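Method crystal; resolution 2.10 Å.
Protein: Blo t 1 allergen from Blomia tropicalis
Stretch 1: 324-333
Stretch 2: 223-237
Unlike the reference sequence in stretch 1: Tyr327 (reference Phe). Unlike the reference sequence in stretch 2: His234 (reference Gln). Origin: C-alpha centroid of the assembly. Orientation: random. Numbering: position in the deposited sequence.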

# COMPACT_ATOMS: atom_id res chain seq x y z
N ILE A 324 3.70 -7.40 -7.95
CA ILE A 324 3.47 -7.80 -6.56
C ILE A 324 4.66 -8.54 -5.93
O ILE A 324 4.99 -8.31 -4.76
CB ILE A 324 2.21 -8.70 -6.48
CG1 ILE A 324 0.96 -7.83 -6.51
CG2 ILE A 324 2.23 -9.60 -5.23
CD1 ILE A 324 -0.30 -8.63 -6.84
N ASN A 325 5.31 -9.40 -6.70
CA ASN A 325 6.47 -10.16 -6.21
C ASN A 325 7.82 -9.44 -6.26
O ASN A 325 8.84 -10.03 -5.93
CB ASN A 325 6.62 -11.47 -7.00
CG ASN A 325 5.41 -12.37 -6.90
OD1 ASN A 325 4.31 -12.01 -7.35
ND2 ASN A 325 5.60 -13.56 -6.34
N ASN A 326 7.85 -8.19 -6.71
CA ASN A 326 9.13 -7.54 -6.96
C ASN A 326 9.88 -7.20 -5.67
O ASN A 326 11.06 -7.50 -5.54
CB ASN A 326 8.95 -6.26 -7.80
CG ASN A 326 8.56 -6.56 -9.25
OD1 ASN A 326 8.60 -7.71 -9.69
ND2 ASN A 326 8.23 -5.51 -10.01
N TYR A 327 9.17 -6.61 -4.72
CA TYR A 327 9.79 -6.03 -3.53
C TYR A 327 9.01 -6.35 -2.27
O TYR A 327 8.29 -5.50 -1.73
CB TYR A 327 9.92 -4.51 -3.66
CG TYR A 327 10.64 -4.05 -4.89
CD1 TYR A 327 12.02 -4.17 -5.00
CD2 TYR A 327 9.94 -3.47 -5.94
CE1 TYR A 327 12.69 -3.72 -6.12
CE2 TYR A 327 10.60 -3.04 -7.07
CZ TYR A 327 11.97 -3.17 -7.16
OH TYR A 327 12.62 -2.73 -8.28
N VAL A 328 9.17 -7.57 -1.80
CA VAL A 328 8.43 -8.03 -0.66
C VAL A 328 9.31 -7.96 0.59
O VAL A 328 10.45 -8.46 0.58
CB VAL A 328 7.93 -9.45 -0.88
CG1 VAL A 328 7.10 -9.93 0.30
CG2 VAL A 328 7.11 -9.50 -2.19
N THR A 329 8.79 -7.34 1.64
CA THR A 329 9.57 -7.12 2.86
C THR A 329 8.78 -7.51 4.08
O THR A 329 7.65 -7.08 4.24
CB THR A 329 9.96 -5.64 3.02
OG1 THR A 329 10.75 -5.23 1.90
CG2 THR A 329 10.75 -5.43 4.33
N TYR A 330 9.39 -8.31 4.96
CA TYR A 330 8.74 -8.61 6.24
C TYR A 330 9.52 -7.96 7.40
O TYR A 330 10.66 -7.52 7.23
CB TYR A 330 8.62 -10.13 6.45
CG TYR A 330 9.94 -10.90 6.62
CD1 TYR A 330 10.60 -11.44 5.53
CD2 TYR A 330 10.49 -11.13 7.88
CE1 TYR A 330 11.78 -12.17 5.68
CE2 TYR A 330 11.66 -11.87 8.05
CZ TYR A 330 12.30 -12.38 6.93
OH TYR A 330 13.46 -13.11 7.07
N ALA A 331 8.88 -7.87 8.56
CA ALA A 331 9.55 -7.33 9.72
C ALA A 331 9.48 -8.31 10.88
O ALA A 331 8.74 -9.29 10.84
CB ALA A 331 8.93 -5.97 10.13
N THR A 332 10.26 -8.01 11.92
CA THR A 332 10.41 -8.87 13.07
C THR A 332 10.35 -8.04 14.34
O THR A 332 11.09 -7.04 14.45
CB THR A 332 11.76 -9.61 13.01
OG1 THR A 332 11.83 -10.36 11.80
CG2 THR A 332 11.91 -10.53 14.21
N LEU A 333 9.48 -8.41 15.27
CA LEU A 333 9.42 -7.76 16.57
C LEU A 333 10.46 -8.33 17.54
O LEU A 333 11.28 -7.59 18.13
CB LEU A 333 8.03 -7.91 17.19
CG LEU A 333 6.84 -7.29 16.46
CD1 LEU A 333 5.63 -7.21 17.39
CD2 LEU A 333 7.17 -5.89 15.93
OXT LEU A 333 10.49 -9.55 17.73
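Stretch 2 223-237: YHVSGYQQLRYHSSD

How does stretch 2 run along stretch 1? It lies beside it as an antiparallel neighbour: strand 227-230 pairs with strand 329-332, their N-to-C directions at 162° and their axes approaching to 4.4 Å. Tyr330 faces Gln229 as a hydrogen-bonded pair, with Gln229 N to Tyr330 O at 2.9 Å and Tyr330 N to Gln229 O at 3.0 Å. Thr332 N reaches Gly227 O at 2.8 Å, and Leu231 N carries the ladder past the strand end to Val328 O at 2.6 Å. At the other end Thr332 O gathers Ser226 N at 2.7 Å and Gly227 N at 3.2 Å. Between these rungs the backbones draw closer, the CA atoms of Ala331 and Tyr228 standing 3.9 Å apart.

Which bumps fill which hollows on the two faces of the sheet? On the face that carries Tyr330 and Thr332, the Tyr330 ring, with chi1 in p, folds across its neighbour: one face covers Gln229 CA, and Tyr330 CZ comes within 3.5 Å of Gln229 CB. The ring's edge meets Leu231, with Tyr330 CE1 to Leu231 CD2 at 3.9 Å. Gly227 presents no side chain opposite Thr332. On the other face the small Ala331 CB sits 4.2 Å from Tyr228 CB, while the Tyr228 side chain leads away at its end; Thr329 OG1 rests 3.5 Å from Gln230 CB.

What shapes the contact where the strands give way to loops? Stretch 2 bends through a type II turn from Arg232 to Ser235, and His234 adopts positive phi. Before the bend, Leu231 points toward stretch 1, its CD1 lying 4.1 Å from Val328 CG1. The Tyr233 ring then packs obliquely against that of Tyr327, centroids 5.3 Å apart and planes at 58°, while Tyr233 CE1 also lies 3.7 Å from Asn326 CB. One water links Tyr327 OH and Tyr233 OH beside the two rings; another, away from them, joins the backbone atoms Asn325 O, Arg232 O and Val328 N.

How are the two ends fastened? Asn325 points toward stretch 2, and its ND2 bonds both Ser235 O at 2.8 Å and Asp237 OD1 at 2.9 Å, so one amide fits between the turn and the start of the helix. Ser235 N returns a bond to Asn325 O at 3.2 Å. At the C-terminus, Leu333 CB points away, yet the side chain's end comes back to lay CD2 3.7 Å from Val225 CG1.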

# COMPACT_ATOMS: atom_id res chain seq x y z
N TYR A 223 6.76 2.41 19.84
CA TYR A 223 6.69 1.02 19.41
C TYR A 223 7.75 0.74 18.36
O TYR A 223 7.85 1.45 17.36
CB TYR A 223 5.29 0.71 18.89
CG TYR A 223 4.27 0.87 19.99
CD1 TYR A 223 3.75 2.11 20.31
CD2 TYR A 223 3.88 -0.23 20.75
CE1 TYR A 223 2.84 2.26 21.35
CE2 TYR A 223 2.96 -0.09 21.78
CZ TYR A 223 2.45 1.15 22.08
OH TYR A 223 1.55 1.28 23.11
N HIS A 224 8.55 -0.29 18.59
CA HIS A 224 9.64 -0.63 17.69
C HIS A 224 9.35 -1.91 16.95
O HIS A 224 8.43 -2.63 17.28
CB HIS A 224 10.95 -0.80 18.46
CG HIS A 224 11.35 0.41 19.25
ND1 HIS A 224 12.32 1.29 18.81
CD2 HIS A 224 10.92 0.88 20.44
CE1 HIS A 224 12.47 2.25 19.71
NE2 HIS A 224 11.64 2.02 20.71
N VAL A 225 10.16 -2.19 15.94
CA VAL A 225 10.39 -3.55 15.49
C VAL A 225 11.89 -3.79 15.75
O VAL A 225 12.60 -2.85 16.07
CB VAL A 225 10.03 -3.77 14.01
CG1 VAL A 225 8.60 -3.28 13.72
CG2 VAL A 225 11.03 -3.04 13.11
N SER A 226 12.37 -5.01 15.63
CA SER A 226 13.79 -5.26 15.87
C SER A 226 14.57 -5.51 14.59
O SER A 226 15.80 -5.48 14.58
CB SER A 226 13.96 -6.45 16.78
OG SER A 226 13.78 -7.63 16.02
N GLY A 227 13.85 -5.79 13.50
CA GLY A 227 14.51 -6.09 12.24
C GLY A 227 13.52 -6.22 11.11
O GLY A 227 12.30 -6.25 11.31
N TYR A 228 14.05 -6.29 9.89
CA TYR A 228 13.23 -6.49 8.71
C TYR A 228 14.09 -7.11 7.62
O TYR A 228 15.31 -7.00 7.65
CB TYR A 228 12.64 -5.16 8.24
CG TYR A 228 13.68 -4.16 7.80
CD1 TYR A 228 14.27 -3.30 8.72
CD2 TYR A 228 14.07 -4.06 6.47
CE1 TYR A 228 15.21 -2.37 8.33
CE2 TYR A 228 15.03 -3.13 6.07
CZ TYR A 228 15.59 -2.30 6.99
OH TYR A 228 16.53 -1.37 6.59
N GLN A 229 13.45 -7.77 6.67
CA GLN A 229 14.22 -8.39 5.58
C GLN A 229 13.44 -8.32 4.29
O GLN A 229 12.28 -8.73 4.22
CB GLN A 229 14.55 -9.85 5.91
CG GLN A 229 15.22 -10.62 4.74
CD GLN A 229 16.65 -10.17 4.46
OE1 GLN A 229 17.50 -10.17 5.37
NE2 GLN A 229 16.93 -9.78 3.22
N GLN A 230 14.08 -7.81 3.25
CA GLN A 230 13.47 -7.73 1.93
C GLN A 230 13.81 -8.96 1.14
O GLN A 230 14.98 -9.29 1.02
CB GLN A 230 13.95 -6.50 1.20
CG GLN A 230 13.68 -6.52 -0.29
CD GLN A 230 13.84 -5.14 -0.90
OE1 GLN A 230 13.77 -4.14 -0.19
NE2 GLN A 230 14.05 -5.07 -2.20
N LEU A 231 12.79 -9.63 0.61
CA LEU A 231 13.01 -10.86 -0.15
C LEU A 231 13.66 -10.58 -1.51
O LEU A 231 13.68 -9.44 -2.00
CB LEU A 231 11.70 -11.63 -0.35
CG LEU A 231 10.89 -12.17 0.86
CD1 LEU A 231 9.72 -13.03 0.35
CD2 LEU A 231 11.75 -12.97 1.83
N ARG A 232 14.20 -11.64 -2.10
CA ARG A 232 14.77 -11.64 -3.44
C ARG A 232 13.80 -11.02 -4.46
O ARG A 232 12.60 -11.28 -4.41
CB ARG A 232 15.10 -13.08 -3.83
CG ARG A 232 15.41 -13.33 -5.28
CD ARG A 232 15.54 -14.82 -5.55
NE ARG A 232 15.65 -15.06 -6.98
CZ ARG A 232 14.64 -15.45 -7.75
NH1 ARG A 232 13.44 -15.68 -7.23
NH2 ARG A 232 14.83 -15.64 -9.04
N TYR A 233 14.33 -10.17 -5.35
CA TYR A 233 13.57 -9.61 -6.46
C TYR A 233 12.93 -10.74 -7.25
O TYR A 233 13.56 -11.78 -7.47
CB TYR A 233 14.48 -8.76 -7.37
CG TYR A 233 13.74 -7.99 -8.47
CD1 TYR A 233 13.02 -6.84 -8.17
CD2 TYR A 233 13.78 -8.42 -9.80
CE1 TYR A 233 12.35 -6.13 -9.17
CE2 TYR A 233 13.11 -7.72 -10.80
CZ TYR A 233 12.39 -6.57 -10.48
OH TYR A 233 11.72 -5.87 -11.46
N HIS A 234 11.67 -10.56 -7.67
CA HIS A 234 10.93 -11.63 -8.35
C HIS A 234 10.81 -12.90 -7.51
O HIS A 234 10.99 -14.00 -8.03
CB HIS A 234 11.57 -12.01 -9.70
CG HIS A 234 11.22 -11.10 -10.84
ND1 HIS A 234 10.46 -9.97 -10.69
CD2 HIS A 234 11.55 -11.17 -12.15
CE1 HIS A 234 10.32 -9.37 -11.86
NE2 HIS A 234 10.97 -10.08 -12.76
N SER A 235 10.54 -12.76 -6.22
CA SER A 235 10.36 -13.97 -5.41
C SER A 235 9.20 -14.80 -5.94
O SER A 235 8.25 -14.27 -6.53
CB SER A 235 10.13 -13.60 -3.95
OG SER A 235 11.38 -13.35 -3.32
N SER A 236 9.30 -16.10 -5.75
CA SER A 236 8.22 -17.00 -6.11
C SER A 236 7.02 -16.75 -5.19
O SER A 236 7.18 -16.27 -4.07
CB SER A 236 8.67 -18.44 -5.98
OG SER A 236 9.06 -18.67 -4.64
N ASP A 237 5.83 -17.10 -5.68
CA ASP A 237 4.62 -17.00 -4.88
C ASP A 237 4.78 -17.79 -3.58
O ASP A 237 4.41 -17.35 -2.50
CB ASP A 237 3.40 -17.53 -5.66
CG ASP A 237 2.95 -16.59 -6.79
OD1 ASP A 237 3.53 -15.48 -6.93
OD2 ASP A 237 2.00 -16.95 -7.52
O HOH W 1 13.19 -7.47 -3.71
O HOH W 2 10.53 -9.73 -3.53
O HOH W 3 11.25 -2.82 -10.74
O HOH W 4 2.10 -13.32 -7.83